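Local coordinates for protein PfVFT1 (Plasmodium falciparum, PDB 5JKQ) that probably binds a small solute between its two lobes, as expected of a Venus flytrap, solute-binding protein, at residues K176-N188 with V243-I256. The protein carries 3 engineered substitutions. Sequence-based numbering, arbitrary orientation.
Sequences KHSNKIMILKEYN and VLSKSHIIGVISGI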
ATOM      1  N   LYS A 176      -3.936  -4.585   0.754  1.00 16.85           N
ATOM      2  CA  LYS A 176      -4.904  -3.493   0.760  1.00 20.18           C
ATOM      3  C   LYS A 176      -5.492  -3.277   2.149  1.00 21.50           C
ATOM      4  O   LYS A 176      -5.472  -4.178   2.990  1.00 23.28           O
ATOM      5  CB  LYS A 176      -6.041  -3.779  -0.225  1.00 21.66           C
ATOM      6  CG  LYS A 176      -5.596  -4.247  -1.599  1.00 22.48           C
ATOM      7  CD  LYS A 176      -6.798  -4.478  -2.499  1.00 24.36           C
ATOM      8  CE  LYS A 176      -6.421  -5.216  -3.774  1.00 29.07           C
ATOM      9  NZ  LYS A 176      -6.832  -4.468  -4.993  1.00 36.50           N
ATOM     10  N   HIS A 177      -6.006  -2.074   2.383  1.00 17.68           N
ATOM     11  CA  HIS A 177      -6.903  -1.832   3.506  1.00 20.22           C
ATOM     12  C   HIS A 177      -8.161  -1.166   2.962  1.00 17.04           C
ATOM     13  O   HIS A 177      -8.128  -0.529   1.910  1.00 18.56           O
ATOM     14  CB  HIS A 177      -6.231  -0.982   4.595  1.00 23.38           C
ATOM     15  CG  HIS A 177      -6.126   0.476   4.267  1.00 23.05           C
ATOM     16  ND1 HIS A 177      -4.960   1.052   3.809  1.00 19.29           N
ATOM     17  CD2 HIS A 177      -7.027   1.483   4.370  1.00 17.24           C
ATOM     18  CE1 HIS A 177      -5.152   2.346   3.624  1.00 18.99           C
ATOM     19  NE2 HIS A 177      -6.398   2.633   3.955  1.00 17.05           N
ATOM     20  N   SER A 178      -9.273  -1.338   3.668  1.00 22.20           N
ATOM     21  CA  SER A 178     -10.558  -0.842   3.195  1.00 16.06           C
ATOM     22  C   SER A 178     -10.888   0.527   3.784  1.00 18.66           C
ATOM     23  O   SER A 178     -10.252   0.976   4.738  1.00 25.84           O
ATOM     24  CB  SER A 178     -11.666  -1.840   3.534  1.00 17.98           C
ATOM     25  OG  SER A 178     -12.859  -1.521   2.840  1.00 21.20           O
ATOM     26  N   ASN A 179     -11.886   1.181   3.200  1.00 20.80           N
ATOM     27  CA  ASN A 179     -12.344   2.485   3.661  1.00 17.39           C
ATOM     28  C   ASN A 179     -13.772   2.408   4.187  1.00 20.97           C
ATOM     29  O   ASN A 179     -14.702   2.096   3.443  1.00 17.93           O
ATOM     30  CB  ASN A 179     -12.250   3.510   2.530  1.00 19.71           C
ATOM     31  CG  ASN A 179     -10.827   3.744   2.078  1.00 13.46           C
ATOM     32  OD1 ASN A 179     -10.146   4.635   2.579  1.00 18.91           O
ATOM     33  ND2 ASN A 179     -10.366   2.936   1.133  1.00 21.11           N
ATOM     34  N   LYS A 180     -13.937   2.685   5.475  1.00 19.23           N
ATOM     35  CA  LYS A 180     -15.251   2.639   6.097  1.00 18.20           C
ATOM     36  C   LYS A 180     -15.932   3.999   5.999  1.00 17.15           C
ATOM     37  O   LYS A 180     -15.270   5.032   5.893  1.00 18.09           O
ATOM     38  CB  LYS A 180     -15.136   2.194   7.556  1.00 24.38           C
ATOM     39  CG  LYS A 180     -14.371   0.890   7.723  1.00 25.14           C
ATOM     40  CD  LYS A 180     -14.379   0.417   9.161  1.00 34.33           C
ATOM     41  CE  LYS A 180     -13.505  -0.812   9.347  1.00 39.62           C
ATOM     42  NZ  LYS A 180     -13.928  -1.948   8.479  1.00 37.32           N
ATOM     43  N   ILE A 181     -17.258   3.980   6.013  1.00 17.72           N
ATOM     44  CA  ILE A 181     -18.053   5.196   5.903  1.00 23.27           C
ATOM     45  C   ILE A 181     -18.949   5.317   7.124  1.00 16.43           C
ATOM     46  O   ILE A 181     -19.798   4.459   7.356  1.00 24.44           O
ATOM     47  CB  ILE A 181     -18.917   5.198   4.619  1.00 16.60           C
ATOM     48  CG1 ILE A 181     -18.019   5.117   3.381  1.00 21.28           C
ATOM     49  CG2 ILE A 181     -19.792   6.452   4.554  1.00 19.78           C
ATOM     50  CD1 ILE A 181     -18.767   4.880   2.087  1.00 25.11           C
HETATM   51  N   MSE A 182     -18.751   6.370   7.910  1.00 18.46           N
HETATM   52  CA  MSE A 182     -19.634   6.624   9.039  1.00 22.35           C
HETATM   53  C   MSE A 182     -20.624   7.731   8.695  1.00 22.25           C
HETATM   54  O   MSE A 182     -20.275   8.732   8.065  1.00 22.91           O
HETATM   55  CB  MSE A 182     -18.840   6.968  10.300  1.00 22.15           C
HETATM   56  CG  MSE A 182     -17.916   8.155  10.219  1.00 35.13           C
HETATM   57 SE   MSE A 182     -17.162   8.492  11.997  1.00 49.24          SE
HETATM   58  CE  MSE A 182     -18.770   9.144  12.876  1.00 16.51           C
ATOM     59  N   ILE A 183     -21.871   7.523   9.105  1.00 17.57           N
ATOM     60  CA  ILE A 183     -22.972   8.401   8.735  1.00 22.81           C
ATOM     61  C   ILE A 183     -24.064   8.339   9.800  1.00 21.72           C
ATOM     62  O   ILE A 183     -24.199   7.338  10.504  1.00 21.20           O
ATOM     63  CB  ILE A 183     -23.553   8.007   7.352  1.00 23.93           C
ATOM     64  CG1 ILE A 183     -24.644   8.990   6.915  1.00 23.95           C
ATOM     65  CG2 ILE A 183     -24.081   6.571   7.384  1.00 23.52           C
ATOM     66  CD1 ILE A 183     -25.115   8.794   5.480  1.00 23.72           C
ATOM     67  N   LEU A 184     -24.833   9.416   9.924  1.00 25.87           N
ATOM     68  CA  LEU A 184     -25.948   9.451  10.862  1.00 25.43           C
ATOM     69  C   LEU A 184     -27.034   8.468  10.433  1.00 19.35           C
ATOM     70  O   LEU A 184     -27.401   8.414   9.260  1.00 27.08           O
ATOM     71  CB  LEU A 184     -26.519  10.864  10.957  1.00 22.23           C
ATOM     72  CG  LEU A 184     -25.575  11.913  11.544  1.00 26.85           C
ATOM     73  CD1 LEU A 184     -26.050  13.317  11.208  1.00 26.69           C
ATOM     74  CD2 LEU A 184     -25.462  11.733  13.051  1.00 23.99           C
ATOM     75  N   LYS A 185     -27.540   7.693  11.388  1.00 21.43           N
ATOM     76  CA  LYS A 185     -28.579   6.705  11.110  1.00 28.93           C
ATOM     77  C   LYS A 185     -29.841   7.335  10.538  1.00 20.31           C
ATOM     78  O   LYS A 185     -30.587   6.690   9.805  1.00 20.72           O
ATOM     79  CB  LYS A 185     -28.941   5.935  12.384  1.00 28.18           C
ATOM     80  CG  LYS A 185     -28.051   4.742  12.671  1.00 27.32           C
ATOM     81  CD  LYS A 185     -28.855   3.558  13.189  1.00 30.81           C
ATOM     82  CE  LYS A 185     -28.023   2.284  13.205  1.00 36.58           C
ATOM     83  NZ  LYS A 185     -28.716   1.171  13.902  1.00 36.80           N
ATOM     84  N   GLU A 186     -30.072   8.597  10.881  1.00 22.36           N
ATOM     85  CA  GLU A 186     -31.314   9.276  10.532  1.00 30.58           C
ATOM     86  C   GLU A 186     -31.545   9.351   9.022  1.00 29.63           C
ATOM     87  O   GLU A 186     -32.681   9.512   8.577  1.00 33.15           O
ATOM     88  CB  GLU A 186     -31.323  10.684  11.133  1.00 24.46           C
ATOM     89  CG  GLU A 186     -30.216  11.587  10.630  1.00 25.94           C
ATOM     90  CD  GLU A 186     -30.091  12.857  11.448  1.00 35.42           C
ATOM     91  OE1 GLU A 186     -29.689  12.771  12.628  1.00 39.04           O
ATOM     92  OE2 GLU A 186     -30.399  13.943  10.911  1.00 38.51           O
ATOM     93  N   TYR A 187     -30.477   9.225   8.238  1.00 24.36           N
ATOM     94  CA  TYR A 187     -30.586   9.301   6.783  1.00 27.95           C
ATOM     95  C   TYR A 187     -31.044   7.980   6.171  1.00 23.11           C
ATOM     96  O   TYR A 187     -31.356   7.920   4.982  1.00 25.81           O
ATOM     97  CB  TYR A 187     -29.250   9.723   6.167  1.00 21.40           C
ATOM     98  CG  TYR A 187     -28.887  11.161   6.450  1.00 22.01           C
ATOM     99  CD1 TYR A 187     -29.607  12.200   5.879  1.00 28.34           C
ATOM    100  CD2 TYR A 187     -27.826  11.479   7.282  1.00 28.95           C
ATOM    101  CE1 TYR A 187     -29.283  13.517   6.134  1.00 33.09           C
ATOM    102  CE2 TYR A 187     -27.492  12.795   7.541  1.00 29.01           C
ATOM    103  CZ  TYR A 187     -28.225  13.809   6.966  1.00 29.50           C
ATOM    104  OH  TYR A 187     -27.899  15.123   7.219  1.00 37.75           O
ATOM    105  N   ASN A 188     -31.088   6.932   6.987  1.00 26.52           N
ATOM    106  CA  ASN A 188     -31.542   5.617   6.542  1.00 26.01           C
ATOM    107  C   ASN A 188     -30.633   5.047   5.452  1.00 27.95           C
ATOM    108  O   ASN A 188     -31.083   4.318   4.570  1.00 24.15           O
ATOM    109  CB  ASN A 188     -32.989   5.698   6.039  1.00 31.86           C
ATOM    110  CG  ASN A 188     -33.682   4.344   6.014  1.00 34.79           C
ATOM    111  OD1 ASN A 188     -33.355   3.446   6.793  1.00 34.81           O
ATOM    112  ND2 ASN A 188     -34.650   4.195   5.118  1.00 32.42           N
ATOM    113  N   VAL A 243     -19.165  14.890  11.499  1.00 20.20           N
ATOM    114  CA  VAL A 243     -20.327  14.132  11.048  1.00 22.76           C
ATOM    115  C   VAL A 243     -21.503  14.342  12.000  1.00 22.74           C
ATOM    116  O   VAL A 243     -22.645  14.489  11.562  1.00 26.89           O
ATOM    117  CB  VAL A 243     -20.008  12.624  10.936  1.00 27.36           C
ATOM    118  CG1 VAL A 243     -21.273  11.804  10.667  1.00 15.97           C
ATOM    119  CG2 VAL A 243     -18.982  12.389   9.841  1.00 25.00           C
ATOM    120  N   LEU A 244     -21.219  14.354  13.298  1.00 22.34           N
ATOM    121  CA  LEU A 244     -22.253  14.539  14.312  1.00 22.91           C
ATOM    122  C   LEU A 244     -22.799  15.964  14.288  1.00 23.60           C
ATOM    123  O   LEU A 244     -23.990  16.181  14.512  1.00 25.77           O
ATOM    124  CB  LEU A 244     -21.705  14.208  15.703  1.00 24.94           C
ATOM    125  CG  LEU A 244     -21.353  12.738  15.943  1.00 19.38           C
ATOM    126  CD1 LEU A 244     -20.550  12.580  17.221  1.00 23.96           C
ATOM    127  CD2 LEU A 244     -22.608  11.884  16.001  1.00 18.25           C
ATOM    128  N   SER A 245     -21.928  16.929  14.009  1.00 27.76           N
ATOM    129  CA  SER A 245     -22.337  18.328  13.909  1.00 26.28           C
ATOM    130  C   SER A 245     -23.133  18.582  12.633  1.00 27.68           C
ATOM    131  O   SER A 245     -23.634  19.686  12.417  1.00 33.04           O
ATOM    132  CB  SER A 245     -21.119  19.251  13.945  1.00 27.80           C
ATOM    133  OG  SER A 245     -20.397  19.177  12.730  1.00 36.06           O
ATOM    134  N   LYS A 246     -23.219  17.563  11.781  1.00 30.08           N
ATOM    135  CA  LYS A 246     -24.058  17.607  10.586  1.00 27.17           C
ATOM    136  C   LYS A 246     -23.486  18.532   9.506  1.00 29.69           C
ATOM    137  O   LYS A 246     -24.196  18.928   8.581  1.00 32.35           O
ATOM    138  CB  LYS A 246     -25.473  18.050  10.965  1.00 27.81           C
ATOM    139  CG  LYS A 246     -26.583  17.341  10.219  1.00 31.81           C
ATOM    140  CD  LYS A 246     -27.765  17.100  11.144  1.00 42.90           C
ATOM    141  CE  LYS A 246     -28.959  16.539  10.396  1.00 46.83           C
ATOM    142  NZ  LYS A 246     -30.086  16.216  11.315  1.00 44.73           N
ATOM    143  N   SER A 247     -22.202  18.861   9.620  1.00 22.27           N
ATOM    144  CA  SER A 247     -21.539  19.716   8.636  1.00 25.92           C
ATOM    145  C   SER A 247     -21.115  18.917   7.403  1.00 30.48           C
ATOM    146  O   SER A 247     -21.080  19.445   6.290  1.00 26.90           O
ATOM    147  CB  SER A 247     -20.322  20.402   9.258  1.00 21.83           C
ATOM    148  OG  SER A 247     -19.363  19.454   9.694  1.00 30.06           O
ATOM    149  N   HIS A 248     -20.789  17.645   7.614  1.00 30.89           N
ATOM    150  CA  HIS A 248     -20.411  16.743   6.530  1.00 30.71           C
ATOM    151  C   HIS A 248     -21.314  15.513   6.535  1.00 20.84           C
ATOM    152  O   HIS A 248     -21.524  14.895   7.579  1.00 22.20           O
ATOM    153  CB  HIS A 248     -18.944  16.329   6.662  1.00 22.36           C
ATOM    154  CG  HIS A 248     -17.985  17.477   6.595  1.00 30.37           C
ATOM    155  ND1 HIS A 248     -17.998  18.512   7.506  1.00 24.92           N
ATOM    156  CD2 HIS A 248     -16.985  17.755   5.725  1.00 27.12           C
ATOM    157  CE1 HIS A 248     -17.046  19.376   7.201  1.00 23.38           C
ATOM    158  NE2 HIS A 248     -16.417  18.939   6.125  1.00 31.91           N
ATOM    159  N   ILE A 249     -21.841  15.162   5.366  1.00 19.60           N
ATOM    160  CA  ILE A 249     -22.840  14.101   5.261  1.00 17.93           C
ATOM    161  C   ILE A 249     -22.286  12.743   5.692  1.00 24.72           C
ATOM    162  O   ILE A 249     -23.008  11.933   6.274  1.00 30.34           O
ATOM    163  CB  ILE A 249     -23.393  13.998   3.818  1.00 24.57           C
ATOM    164  CG1 ILE A 249     -24.571  13.016   3.752  1.00 29.69           C
ATOM    165  CG2 ILE A 249     -22.291  13.602   2.830  1.00 26.96           C
ATOM    166  CD1 ILE A 249     -25.801  13.462   4.537  1.00 30.53           C
ATOM    167  N   ILE A 250     -21.011  12.498   5.406  1.00 19.61           N
ATOM    168  CA  ILE A 250     -20.358  11.262   5.830  1.00 22.81           C
ATOM    169  C   ILE A 250     -18.930  11.519   6.281  1.00 20.78           C
ATOM    170  O   ILE A 250     -18.347  12.567   5.994  1.00 17.89           O
ATOM    171  CB  ILE A 250     -20.334  10.195   4.704  1.00 22.79           C
ATOM    172  CG1 ILE A 250     -19.505  10.675   3.505  1.00 21.42           C
ATOM    173  CG2 ILE A 250     -21.751   9.840   4.279  1.00 14.82           C
ATOM    174  CD1 ILE A 250     -19.173   9.578   2.519  1.00 17.05           C
ATOM    175  N   GLY A 251     -18.382  10.542   6.992  1.00 19.00           N
ATOM    176  CA  GLY A 251     -16.984  10.542   7.373  1.00 18.32           C
ATOM    177  C   GLY A 251     -16.330   9.285   6.832  1.00 22.50           C
ATOM    178  O   GLY A 251     -16.821   8.179   7.062  1.00 18.71           O
ATOM    179  N   VAL A 252     -15.236   9.459   6.097  1.00 20.86           N
ATOM    180  CA  VAL A 252     -14.495   8.336   5.535  1.00 11.69           C
ATOM    181  C   VAL A 252     -13.260   8.066   6.383  1.00 21.90           C
ATOM    182  O   VAL A 252     -12.460   8.969   6.635  1.00 12.94           O
ATOM    183  CB  VAL A 252     -14.065   8.599   4.080  1.00 14.44           C
ATOM    184  CG1 VAL A 252     -13.536   7.318   3.447  1.00 20.98           C
ATOM    185  CG2 VAL A 252     -15.228   9.153   3.265  1.00 19.44           C
ATOM    186  N   ILE A 253     -13.105   6.820   6.815  1.00 16.45           N
ATOM    187  CA  ILE A 253     -12.024   6.464   7.720  1.00 19.73           C
ATOM    188  C   ILE A 253     -11.728   4.967   7.645  1.00 18.54           C
ATOM    189  O   ILE A 253     -12.620   4.161   7.384  1.00 21.92           O
ATOM    190  CB  ILE A 253     -12.372   6.885   9.170  1.00 16.21           C
ATOM    191  CG1 ILE A 253     -11.130   6.832  10.060  1.00 27.59           C
ATOM    192  CG2 ILE A 253     -13.517   6.031   9.733  1.00 21.98           C
ATOM    193  CD1 ILE A 253     -11.230   7.727  11.276  1.00 31.77           C
ATOM    194  N   SER A 254     -10.469   4.602   7.863  1.00 17.10           N
ATOM    195  CA  SER A 254     -10.028   3.219   7.707  1.00 16.48           C
ATOM    196  C   SER A 254     -10.266   2.370   8.956  1.00 22.85           C
ATOM    197  O   SER A 254     -10.232   1.141   8.886  1.00 19.19           O
ATOM    198  CB  SER A 254      -8.543   3.182   7.343  1.00 23.16           C
ATOM    199  OG  SER A 254      -8.281   3.978   6.201  1.00 18.69           O
ATOM    200  N   GLY A 255     -10.500   3.019  10.093  1.00 26.42           N
ATOM    201  CA  GLY A 255     -10.691   2.303  11.343  1.00 21.54           C
ATOM    202  C   GLY A 255     -11.554   3.031  12.354  1.00 22.59           C
ATOM    203  O   GLY A 255     -11.744   4.245  12.273  1.00 20.27           O
ATOM    204  N   ILE A 256     -12.070   2.268  13.316  1.00 25.60           N
ATOM    205  CA  ILE A 256     -12.942   2.789  14.364  1.00 21.49           C
ATOM    206  C   ILE A 256     -12.368   2.429  15.740  1.00 16.26           C
ATOM    207  O   ILE A 256     -12.523   1.297  16.197  1.00 20.03           O
ATOM    208  CB  ILE A 256     -14.377   2.221  14.234  1.00 17.64           C
ATOM    209  CG1 ILE A 256     -14.953   2.522  12.844  1.00 21.89           C
ATOM    210  CG2 ILE A 256     -15.285   2.775  15.326  1.00 20.45           C
ATOM    211  CD1 ILE A 256     -15.129   4.006  12.532  1.00 23.28           C
TER
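Met182 and Gly251 grip each other through two backbone hydrogen bonds, Met182 N to Gly251 O and Gly251 N to Met182 O, both 2.8 Å. Lys180 and Ile253 form the next hydrogen-bonded pair of this antiparallel pairing; there Lys180 N reaches Ile253 O at 2.7 Å but along a bent path, 140° at the hydrogen. Between them Ile181 faces Val252 as a non-hydrogen-bonded pair. At the far end a salt bridge joins Glu186 OE2 to Lys246 NZ, modelled doubtfully short; Lys246, just after helix 236-244, has positive phi in a Schellman motif.

Packing differs on the two faces of the sheet. On one, the selenomethionine Met182 lays CG against the backbone of Gly251, 3.3 Å from its O, where the glycine brings no side chain of its own. The chain then bends at chi3 (-70°), turning CE to Val243 CB of the helix. On the other, Ile181 CG2 meets Ile250 CD1 at 3.8 Å, and helix 212-222 packs on Ile250 and Val252. Beyond the strand, Ile249 puts CD1 over one face of the Tyr187 ring, a CH-pi contact 3.6 Å from the centroid, while Glu186 CG lies above the opposite face, toward the rim. Leu184 CD2 meets Leu244 CD2.

Strand 175-184 also pairs with strand 265-281, through Phe268 and Asn266. It exemplifies how antiparallel pairing sends successive side chains to opposite faces, here Met182 to helix 236-244 and Val252's side to helix 212-222, in one alpha/beta lobe of the bi-lobed Venus flytrap architecture.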